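Long-range contacts in sulfite reductase [ferredoxin] (Mycobacterium tuberculosis, PDB 1ZJ8), which reduces sulfite to sulfide with electrons from ferredoxin, using a siroheme and a [4Fe-4S] cluster: residues Phe62-Arg71 and Ile97-Phe105; Val355-Val364 and Leu414-Leu425. All blocks are in the same frame, centred on the assembly; numbering follows the deposited sequence.

Interaction 1 (Phe62-Arg71 and Ile97-Phe105); sequences FDSIDKTDLR and IDKLEAKYF
Phe62 and Lys103 bring the two backbones closest, with their CA atoms 6.0 Å apart; from there the chains diverge, and Arg71 CA lies 9.5 Å from Glu101 CA. Segment 62-71 is a turn running into a helix that starts at Lys67. Segment 97-105, within the first ferredoxin-like half domain, is a helical turn, 97-100, then strand that bends sharply at Lys103. The Phe62 ring fits into this bend. Its CG is anti to the backbone N (chi1 -172°), which carries the ring across to the corner. Lys103 CA sits over one face, 3.8 Å from the ring centroid in a CH-pi contact, while Glu101 CG meets the ring edge. Phe105 packs obliquely beside Phe62, and its CE2 touches Leu70 CD1 at 3.7 Å; Ile65 CD1 reaches its edge. Toward helix 97-100, Glu101 OE1 lies over one face of the Arg71 guanidinium, with Ile97 on the opposite face. Arg71 NH1 and Glu101 OE1 form a salt bridge of charge alone, as no N-H points at the oxygen, whose position is less certain. Around this packing, Ile65 rests on Tyr57 of helix 49-60, and Phe105 leans on Phe74 and on Leu79 of strand 79-83, the edge strand beside its own.

Interaction 2 (Val355-Val364 and Leu414-Leu425); sequences VGVAPIAGRV and LQSRPSHWRRNL
The Arg422 guanidinium lies flat between Ile360 and Gln415. Ile360 CG1 sits 3.9 Å above the centre of one face, its side chain crossing that of Arg422 at about a right angle, and Gln415 NE2, from its side-chain amide, covers the centre of the other face. At the edge, near the plane, comes Ala358 O. A water that donates to this oxygen at 2.8 Å is also modelled beside Arg422 NE, though that second distance is too short to trust. The bend at chi3 (-137°) turns the group into this slot, and a salt bridge from Arg422 NH1 to Glu453 fixes its far end. Glu453 also bonds Ser419 OG, the N-cap of helix 420-424, which accepts from Arg422 N at 3.2 Å.

Here strand 353-357 of the second ferredoxin-like half domain runs out beside the connection from helix 399-411 to helix 420-424. Ala358 N donates to Gln415 O at 2.9 Å. Val357 CA makes a CA-H...O contact with the same oxygen, and Ser416 CA one with Gly356 O. On the Pro359 side, Leu414 CD2 fits between Pro359 CB, 3.6 Å away, and Val364 CG1, while Leu414 CB packs on Val357 CB. Helix 366-379 touches this same leucine through Ile368 and Val372. From Ile360 to Arg363 the chain reverses in a type I' turn; there Ala361 CB meets Leu425 CD2 at 4.0 Å, with the siroheme about 7 Å from the alanine side chain.

Overall arrangement
From the N terminus, interaction 1 comes first: it closes a short loop that contains strand 79-83, bringing the turn after helix 49-60 against the start of strand 104-109. The chain then runs on for some 250 residues before interaction 2 closes a second, longer loop holding helices 366-379 and 399-411 and the hairpin strands between them. The two loops follow one another without nesting or crossing, their centres about 35 Å apart. A single antiparallel sheet still links them: strand 104-109 lies toward one side of it, and strand 363-365 forms the far edge. Interaction 2 also joins strand 353-357 of the other antiparallel sheet to the approach to strand 425-427, an outer strand of the mixed sheet that also holds 469-472 and 486-494.

Interaction 1 (Phe62-Arg71 and Ile97-Phe105)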
loop_
_atom_site.group_PDB
_atom_site.type_symbol
_atom_site.label_atom_id
_atom_site.label_comp_id
_atom_site.label_asym_id
_atom_site.label_seq_id
_atom_site.Cartn_x
_atom_site.Cartn_y
_atom_site.Cartn_z
ATOM N N PHE A 62 22.110 12.864 -13.760
ATOM C CA PHE A 62 22.148 12.337 -12.383
ATOM C C PHE A 62 23.255 12.973 -11.531
ATOM O O PHE A 62 23.077 13.174 -10.323
ATOM C CB PHE A 62 22.328 10.805 -12.416
ATOM C CG PHE A 62 22.190 10.118 -11.064
ATOM C CD1 PHE A 62 23.264 10.048 -10.176
ATOM C CD2 PHE A 62 20.998 9.496 -10.702
ATOM C CE1 PHE A 62 23.137 9.390 -8.930
ATOM C CE2 PHE A 62 20.868 8.836 -9.463
ATOM C CZ PHE A 62 21.938 8.782 -8.582
ATOM N N ASP A 63 24.389 13.292 -12.159
ATOM C CA ASP A 63 25.594 13.727 -11.431
ATOM C C ASP A 63 25.529 15.167 -10.916
ATOM O O ASP A 63 26.276 15.526 -10.005
ATOM C CB ASP A 63 26.842 13.580 -12.319
ATOM C CG ASP A 63 27.069 12.151 -12.792
ATOM O OD1 ASP A 63 27.474 11.307 -11.960
ATOM O OD2 ASP A 63 26.849 11.887 -14.000
ATOM N N SER A 64 24.657 15.987 -11.506
ATOM C CA SER A 64 24.467 17.366 -11.033
ATOM C C SER A 64 23.711 17.409 -9.717
ATOM O O SER A 64 23.818 18.389 -8.986
ATOM C CB SER A 64 23.744 18.234 -12.072
ATOM O OG SER A 64 22.654 17.550 -12.663
ATOM N N ILE A 65 22.987 16.337 -9.406
ATOM C CA ILE A 65 22.010 16.348 -8.321
ATOM C C ILE A 65 22.674 16.361 -6.941
ATOM O O ILE A 65 23.485 15.494 -6.618
ATOM C CB ILE A 65 20.993 15.161 -8.433
ATOM C CG1 ILE A 65 20.350 15.115 -9.838
ATOM C CG2 ILE A 65 19.893 15.297 -7.362
ATOM C CD1 ILE A 65 19.642 13.797 -10.165
ATOM N N ASP A 66 22.320 17.369 -6.144
ATOM C CA ASP A 66 22.758 17.450 -4.756
ATOM C C ASP A 66 22.272 16.240 -3.982
ATOM O O ASP A 66 21.128 15.828 -4.122
ATOM C CB ASP A 66 22.222 18.717 -4.074
ATOM C CG ASP A 66 23.324 19.620 -3.563
ATOM O OD1 ASP A 66 24.266 19.106 -2.920
ATOM O OD2 ASP A 66 23.230 20.849 -3.787
ATOM N N LYS A 67 23.136 15.687 -3.143
ATOM C CA LYS A 67 22.809 14.448 -2.450
ATOM C C LYS A 67 21.647 14.592 -1.469
ATOM O O LYS A 67 20.948 13.613 -1.215
ATOM C CB LYS A 67 24.058 13.825 -1.813
ATOM C CG LYS A 67 24.894 13.093 -2.875
ATOM C CD LYS A 67 26.352 12.896 -2.490
ATOM C CE LYS A 67 27.111 12.251 -3.639
ATOM N NZ LYS A 67 28.510 11.945 -3.267
ATOM N N THR A 68 21.406 15.801 -0.955
ATOM C CA THR A 68 20.245 16.048 -0.092
ATOM C C THR A 68 18.938 16.176 -0.906
ATOM O O THR A 68 17.863 15.786 -0.440
ATOM C CB THR A 68 20.477 17.276 0.806
ATOM O OG1 THR A 68 20.923 18.384 0.010
ATOM C CG2 THR A 68 21.524 16.939 1.876
ATOM N N ASP A 69 19.035 16.706 -2.121
ATOM C CA ASP A 69 17.924 16.640 -3.070
ATOM C C ASP A 69 17.679 15.196 -3.512
ATOM O O ASP A 69 16.555 14.696 -3.384
ATOM C CB ASP A 69 18.188 17.529 -4.284
ATOM C CG ASP A 69 18.071 18.995 -3.956
ATOM O OD1 ASP A 69 17.732 19.324 -2.797
ATOM O OD2 ASP A 69 18.306 19.813 -4.866
ATOM N N LEU A 70 18.741 14.539 -3.995
ATOM C CA LEU A 70 18.687 13.157 -4.497
ATOM C C LEU A 70 18.072 12.188 -3.504
ATOM O O LEU A 70 17.134 11.485 -3.842
ATOM C CB LEU A 70 20.092 12.646 -4.864
ATOM C CG LEU A 70 20.247 11.182 -5.329
ATOM C CD1 LEU A 70 19.356 10.868 -6.520
ATOM C CD2 LEU A 70 21.697 10.897 -5.675
ATOM N N ARG A 71 18.590 12.162 -2.283
ATOM C CA ARG A 71 18.171 11.163 -1.290
ATOM C C ARG A 71 17.059 11.621 -0.324
ATOM O O ARG A 71 16.673 10.861 0.569
ATOM C CB ARG A 71 19.392 10.685 -0.474
ATOM C CG ARG A 71 20.370 9.773 -1.239
ATOM C CD ARG A 71 21.532 9.321 -0.354
ATOM N NE ARG A 71 22.812 9.844 -0.834
ATOM C CZ ARG A 71 23.771 9.132 -1.440
ATOM N NH1 ARG A 71 23.641 7.819 -1.659
ATOM N NH2 ARG A 71 24.889 9.741 -1.828
ATOM N N ILE A 97 25.314 2.806 0.666
ATOM C CA ILE A 97 24.440 3.650 -0.175
ATOM C C ILE A 97 25.010 3.960 -1.544
ATOM O O ILE A 97 24.345 3.749 -2.544
ATOM C CB ILE A 97 24.098 5.061 0.447
ATOM C CG1 ILE A 97 24.885 5.353 1.752
ATOM C CG2 ILE A 97 22.551 5.211 0.582
ATOM C CD1 ILE A 97 25.691 6.662 1.753
ATOM N N ASP A 98 26.228 4.498 -1.576
ATOM C CA ASP A 98 26.838 4.997 -2.823
ATOM C C ASP A 98 26.955 3.919 -3.903
ATOM O O ASP A 98 26.835 4.218 -5.089
ATOM C CB ASP A 98 28.225 5.583 -2.551
ATOM C CG ASP A 98 28.170 6.893 -1.787
ATOM O OD1 ASP A 98 28.487 7.939 -2.395
ATOM O OD2 ASP A 98 27.816 6.879 -0.583
ATOM N N LYS A 99 27.194 2.674 -3.477
ATOM C CA LYS A 99 27.236 1.508 -4.391
ATOM C C LYS A 99 25.854 1.099 -4.889
ATOM O O LYS A 99 25.644 0.896 -6.090
ATOM C CB LYS A 99 27.854 0.275 -3.706
ATOM C CG LYS A 99 29.375 0.257 -3.666
ATOM C CD LYS A 99 29.962 0.082 -5.068
ATOM C CE LYS A 99 31.490 0.030 -5.030
ATOM N NZ LYS A 99 32.049 -0.172 -6.390
ATOM N N LEU A 100 24.929 0.956 -3.937
ATOM C CA LEU A 100 23.564 0.500 -4.209
ATOM C C LEU A 100 22.705 1.529 -4.959
ATOM O O LEU A 100 21.681 1.179 -5.528
ATOM C CB LEU A 100 22.877 0.123 -2.906
ATOM C CG LEU A 100 23.495 -1.061 -2.177
ATOM C CD1 LEU A 100 23.012 -1.096 -0.735
ATOM C CD2 LEU A 100 23.193 -2.367 -2.904
ATOM N N GLU A 101 23.130 2.788 -4.958
ATOM C CA GLU A 101 22.392 3.877 -5.598
ATOM C C GLU A 101 22.694 3.961 -7.097
ATOM O O GLU A 101 23.752 4.450 -7.480
ATOM C CB GLU A 101 22.789 5.186 -4.913
ATOM C CG GLU A 101 22.036 6.411 -5.363
ATOM C CD GLU A 101 21.800 7.370 -4.203
ATOM O OE1 GLU A 101 22.369 8.499 -4.210
ATOM O OE2 GLU A 101 21.059 6.964 -3.269
ATOM N N ALA A 102 21.767 3.492 -7.932
ATOM C CA ALA A 102 21.919 3.545 -9.396
ATOM C C ALA A 102 21.597 4.922 -9.944
ATOM O O ALA A 102 21.159 5.806 -9.200
ATOM C CB ALA A 102 21.027 2.514 -10.078
ATOM N N LYS A 103 21.804 5.085 -11.257
ATOM C CA LYS A 103 21.547 6.359 -11.956
ATOM C C LYS A 103 20.110 6.431 -12.474
ATOM O O LYS A 103 19.802 7.266 -13.340
ATOM C CB LYS A 103 22.523 6.583 -13.135
ATOM C CG LYS A 103 21.964 6.240 -14.578
ATOM C CD LYS A 103 22.814 6.886 -15.687
ATOM C CE LYS A 103 22.509 6.331 -17.071
ATOM N NZ LYS A 103 21.340 7.008 -17.668
ATOM N N TYR A 104 19.239 5.562 -11.961
ATOM C CA TYR A 104 17.851 5.474 -12.417
ATOM C C TYR A 104 16.894 5.649 -11.240
ATOM O O TYR A 104 17.283 5.487 -10.085
ATOM C CB TYR A 104 17.626 4.128 -13.113
ATOM C CG TYR A 104 18.375 3.968 -14.428
ATOM C CD1 TYR A 104 17.902 4.573 -15.590
ATOM C CD2 TYR A 104 19.550 3.210 -14.509
ATOM C CE1 TYR A 104 18.569 4.436 -16.792
ATOM C CE2 TYR A 104 20.237 3.066 -15.707
ATOM C CZ TYR A 104 19.740 3.681 -16.853
ATOM O OH TYR A 104 20.381 3.554 -18.081
ATOM N N PHE A 105 15.646 5.988 -11.541
ATOM C CA PHE A 105 14.638 6.275 -10.511
ATOM C C PHE A 105 13.411 5.381 -10.597
ATOM O O PHE A 105 12.933 5.050 -11.682
ATOM C CB PHE A 105 14.164 7.731 -10.630
ATOM C CG PHE A 105 15.233 8.737 -10.324
ATOM C CD1 PHE A 105 16.014 9.279 -11.352
ATOM C CD2 PHE A 105 15.478 9.128 -9.008
ATOM C CE1 PHE A 105 17.019 10.199 -11.077
ATOM C CE2 PHE A 105 16.476 10.051 -8.718
ATOM C CZ PHE A 105 17.252 10.590 -9.756
#

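Interaction 2 (Val355-Val364 and Leu414-Leu425)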
loop_
_atom_site.group_PDB
_atom_site.type_symbol
_atom_site.label_atom_id
_atom_site.label_comp_id
_atom_site.label_asym_id
_atom_site.label_seq_id
_atom_site.Cartn_x
_atom_site.Cartn_y
_atom_site.Cartn_z
ATOM N N VAL A 355 -15.986 -5.470 -12.854
ATOM C CA VAL A 355 -15.193 -6.673 -13.078
ATOM C C VAL A 355 -13.813 -6.445 -12.466
ATOM O O VAL A 355 -13.106 -5.531 -12.868
ATOM C CB VAL A 355 -15.061 -6.927 -14.606
ATOM C CG1 VAL A 355 -14.121 -8.078 -14.923
ATOM C CG2 VAL A 355 -16.431 -7.164 -15.200
ATOM N N GLY A 356 -13.435 -7.250 -11.480
ATOM C CA GLY A 356 -12.091 -7.142 -10.878
ATOM C C GLY A 356 -11.154 -8.219 -11.408
ATOM O O GLY A 356 -11.542 -9.386 -11.535
ATOM N N VAL A 357 -9.922 -7.840 -11.712
ATOM C CA VAL A 357 -8.962 -8.788 -12.256
ATOM C C VAL A 357 -7.729 -8.848 -11.398
ATOM O O VAL A 357 -7.368 -7.885 -10.726
ATOM C CB VAL A 357 -8.501 -8.449 -13.683
ATOM C CG1 VAL A 357 -9.582 -8.774 -14.670
ATOM C CG2 VAL A 357 -8.068 -6.994 -13.810
ATOM N N ALA A 358 -7.067 -9.994 -11.454
ATOM C CA ALA A 358 -5.959 -10.290 -10.559
ATOM C C ALA A 358 -4.719 -10.572 -11.366
ATOM O O ALA A 358 -4.578 -11.652 -11.922
ATOM C CB ALA A 358 -6.268 -11.511 -9.664
ATOM N N PRO A 359 -3.802 -9.605 -11.408
ATOM C CA PRO A 359 -2.498 -9.918 -11.934
ATOM C C PRO A 359 -1.753 -10.731 -10.874
ATOM O O PRO A 359 -2.379 -11.225 -9.926
ATOM C CB PRO A 359 -1.874 -8.543 -12.175
ATOM C CG PRO A 359 -2.726 -7.546 -11.413
ATOM C CD PRO A 359 -3.929 -8.217 -10.925
ATOM N N ILE A 360 -0.445 -10.895 -11.037
ATOM C CA ILE A 360 0.374 -11.571 -10.059
ATOM C C ILE A 360 1.165 -10.507 -9.298
ATOM O O ILE A 360 2.135 -9.945 -9.815
ATOM C CB ILE A 360 1.329 -12.568 -10.749
ATOM C CG1 ILE A 360 0.549 -13.746 -11.342
ATOM C CG2 ILE A 360 2.387 -13.060 -9.759
ATOM C CD1 ILE A 360 1.409 -14.801 -12.020
ATOM N N ALA A 361 0.739 -10.231 -8.071
ATOM C CA ALA A 361 1.413 -9.295 -7.192
ATOM C C ALA A 361 1.616 -7.967 -7.863
ATOM O O ALA A 361 2.707 -7.467 -7.849
ATOM C CB ALA A 361 2.747 -9.851 -6.776
ATOM N N GLY A 362 0.580 -7.431 -8.505
ATOM C CA GLY A 362 0.609 -6.080 -9.067
ATOM C C GLY A 362 1.364 -5.894 -10.377
ATOM O O GLY A 362 1.333 -4.801 -10.956
ATOM N N ARG A 363 2.021 -6.944 -10.875
ATOM C CA ARG A 363 2.907 -6.795 -12.040
ATOM C C ARG A 363 2.144 -6.734 -13.336
ATOM O O ARG A 363 1.533 -7.722 -13.726
ATOM C CB ARG A 363 3.904 -7.955 -12.124
ATOM C CG ARG A 363 4.687 -7.996 -13.466
ATOM C CD ARG A 363 6.184 -8.174 -13.302
ATOM N NE ARG A 363 6.790 -6.948 -12.794
ATOM C CZ ARG A 363 8.045 -6.860 -12.354
ATOM N NH1 ARG A 363 8.849 -7.921 -12.398
ATOM N NH2 ARG A 363 8.500 -5.708 -11.862
ATOM N N VAL A 364 2.194 -5.583 -13.995
ATOM C CA VAL A 364 1.656 -5.416 -15.347
ATOM C C VAL A 364 2.747 -4.756 -16.222
ATOM O O VAL A 364 3.926 -5.087 -16.071
ATOM C CB VAL A 364 0.275 -4.626 -15.367
ATOM C CG1 VAL A 364 -0.847 -5.436 -14.697
ATOM C CG2 VAL A 364 0.379 -3.240 -14.711
ATOM N N LEU A 414 -4.890 -11.051 -17.169
ATOM C CA LEU A 414 -5.616 -10.440 -16.055
ATOM C C LEU A 414 -6.930 -11.190 -15.818
ATOM O O LEU A 414 -7.936 -10.944 -16.485
ATOM C CB LEU A 414 -5.858 -8.963 -16.339
ATOM C CG LEU A 414 -4.599 -8.107 -16.443
ATOM C CD1 LEU A 414 -4.897 -6.732 -17.061
ATOM C CD2 LEU A 414 -3.980 -7.940 -15.076
ATOM N N GLN A 415 -6.906 -12.100 -14.842
ATOM C CA GLN A 415 -7.983 -13.078 -14.649
ATOM C C GLN A 415 -9.008 -12.533 -13.707
ATOM O O GLN A 415 -8.650 -12.043 -12.653
ATOM C CB GLN A 415 -7.416 -14.388 -14.091
ATOM C CG GLN A 415 -6.188 -14.875 -14.851
ATOM C CD GLN A 415 -5.683 -16.247 -14.422
ATOM O OE1 GLN A 415 -5.987 -16.747 -13.325
ATOM N NE2 GLN A 415 -4.890 -16.864 -15.296
ATOM N N SER A 416 -10.273 -12.605 -14.097
ATOM C CA SER A 416 -11.385 -12.292 -13.208
ATOM C C SER A 416 -11.816 -13.511 -12.391
ATOM O O SER A 416 -12.540 -13.392 -11.387
ATOM C CB SER A 416 -12.543 -11.756 -14.017
ATOM O OG SER A 416 -12.760 -12.574 -15.131
ATOM N N ARG A 417 -11.359 -14.682 -12.824
ATOM C CA ARG A 417 -11.547 -15.928 -12.082
ATOM C C ARG A 417 -10.194 -16.578 -11.823
ATOM O O ARG A 417 -9.858 -17.613 -12.405
ATOM C CB ARG A 417 -12.420 -16.903 -12.849
ATOM C CG ARG A 417 -13.881 -16.478 -13.057
ATOM C CD ARG A 417 -14.497 -17.449 -14.056
ATOM N NE ARG A 417 -15.842 -17.145 -14.548
ATOM C CZ ARG A 417 -16.469 -17.904 -15.469
ATOM N NH1 ARG A 417 -15.863 -18.988 -15.976
ATOM N NH2 ARG A 417 -17.698 -17.596 -15.900
ATOM N N PRO A 418 -9.401 -15.974 -10.942
ATOM C CA PRO A 418 -8.111 -16.579 -10.664
ATOM C C PRO A 418 -8.223 -17.714 -9.671
ATOM O O PRO A 418 -9.221 -17.837 -8.976
ATOM C CB PRO A 418 -7.319 -15.433 -10.044
ATOM C CG PRO A 418 -8.373 -14.630 -9.338
ATOM C CD PRO A 418 -9.619 -14.740 -10.164
ATOM N N SER A 419 -7.173 -18.519 -9.600
ATOM C CA SER A 419 -7.012 -19.488 -8.534
ATOM C C SER A 419 -6.820 -18.733 -7.223
ATOM O O SER A 419 -6.447 -17.558 -7.230
ATOM C CB SER A 419 -5.795 -20.390 -8.801
ATOM O OG SER A 419 -4.574 -19.710 -8.521
ATOM N N HIS A 420 -7.099 -19.418 -6.119
ATOM C CA HIS A 420 -6.866 -18.911 -4.763
ATOM C C HIS A 420 -5.538 -18.205 -4.655
ATOM O O HIS A 420 -5.433 -17.076 -4.159
ATOM C CB HIS A 420 -6.804 -20.093 -3.774
ATOM C CG HIS A 420 -8.112 -20.772 -3.580
ATOM N ND1 HIS A 420 -9.022 -20.366 -2.620
ATOM C CD2 HIS A 420 -8.694 -21.791 -4.255
ATOM C CE1 HIS A 420 -10.107 -21.121 -2.704
ATOM N NE2 HIS A 420 -9.934 -21.993 -3.688
ATOM N N TRP A 421 -4.527 -18.929 -5.127
ATOM C CA TRP A 421 -3.124 -18.555 -5.015
ATOM C C TRP A 421 -2.821 -17.277 -5.723
ATOM O O TRP A 421 -2.222 -16.382 -5.151
ATOM C CB TRP A 421 -2.230 -19.663 -5.586
ATOM C CG TRP A 421 -2.513 -20.912 -4.882
ATOM C CD1 TRP A 421 -3.114 -22.031 -5.385
ATOM C CD2 TRP A 421 -2.319 -21.145 -3.491
ATOM N NE1 TRP A 421 -3.265 -22.965 -4.392
ATOM C CE2 TRP A 421 -2.793 -22.444 -3.218
ATOM C CE3 TRP A 421 -1.790 -20.371 -2.443
ATOM C CZ2 TRP A 421 -2.756 -22.991 -1.953
ATOM C CZ3 TRP A 421 -1.729 -20.920 -1.188
ATOM C CH2 TRP A 421 -2.214 -22.223 -0.950
ATOM N N ARG A 422 -3.224 -17.190 -6.979
ATOM C CA ARG A 422 -3.004 -15.962 -7.744
ATOM C C ARG A 422 -3.795 -14.793 -7.167
ATOM O O ARG A 422 -3.365 -13.648 -7.199
ATOM C CB ARG A 422 -3.431 -16.179 -9.179
ATOM C CG ARG A 422 -3.089 -15.059 -10.121
ATOM C CD ARG A 422 -3.937 -15.210 -11.362
ATOM N NE ARG A 422 -3.179 -14.987 -12.583
ATOM C CZ ARG A 422 -2.278 -15.836 -13.077
ATOM N NH1 ARG A 422 -1.999 -17.007 -12.479
ATOM N NH2 ARG A 422 -1.655 -15.501 -14.201
ATOM N N ARG A 423 -4.980 -15.111 -6.683
ATOM C CA ARG A 423 -5.869 -14.135 -6.141
ATOM C C ARG A 423 -5.338 -13.526 -4.878
ATOM O O ARG A 423 -5.373 -12.324 -4.702
ATOM C CB ARG A 423 -7.193 -14.807 -5.816
ATOM C CG ARG A 423 -8.108 -13.880 -5.093
ATOM C CD ARG A 423 -9.485 -14.293 -5.276
ATOM N NE ARG A 423 -10.390 -13.388 -4.606
ATOM C CZ ARG A 423 -11.703 -13.528 -4.648
ATOM N NH1 ARG A 423 -12.249 -14.556 -5.290
ATOM N NH2 ARG A 423 -12.471 -12.662 -4.017
ATOM N N ASN A 424 -4.863 -14.378 -3.989
ATOM C CA ASN A 424 -4.598 -13.964 -2.618
ATOM C C ASN A 424 -3.139 -13.682 -2.260
ATOM O O ASN A 424 -2.832 -13.451 -1.107
ATOM C CB ASN A 424 -5.180 -15.013 -1.664
ATOM C CG ASN A 424 -6.668 -15.087 -1.753
ATOM O OD1 ASN A 424 -7.328 -14.080 -1.674
ATOM N ND2 ASN A 424 -7.204 -16.275 -1.949
ATOM N N LEU A 425 -2.251 -13.661 -3.236
ATOM C CA LEU A 425 -0.846 -13.462 -2.943
ATOM C C LEU A 425 -0.466 -12.000 -3.170
ATOM O O LEU A 425 -0.863 -11.383 -4.145
ATOM C CB LEU A 425 0.034 -14.400 -3.795
ATOM C CG LEU A 425 1.564 -14.230 -3.632
ATOM C CD1 LEU A 425 2.295 -15.533 -3.813
ATOM C CD2 LEU A 425 2.186 -13.170 -4.570
HETATM O O HOH W 1 -2.543 -12.725 -13.436
#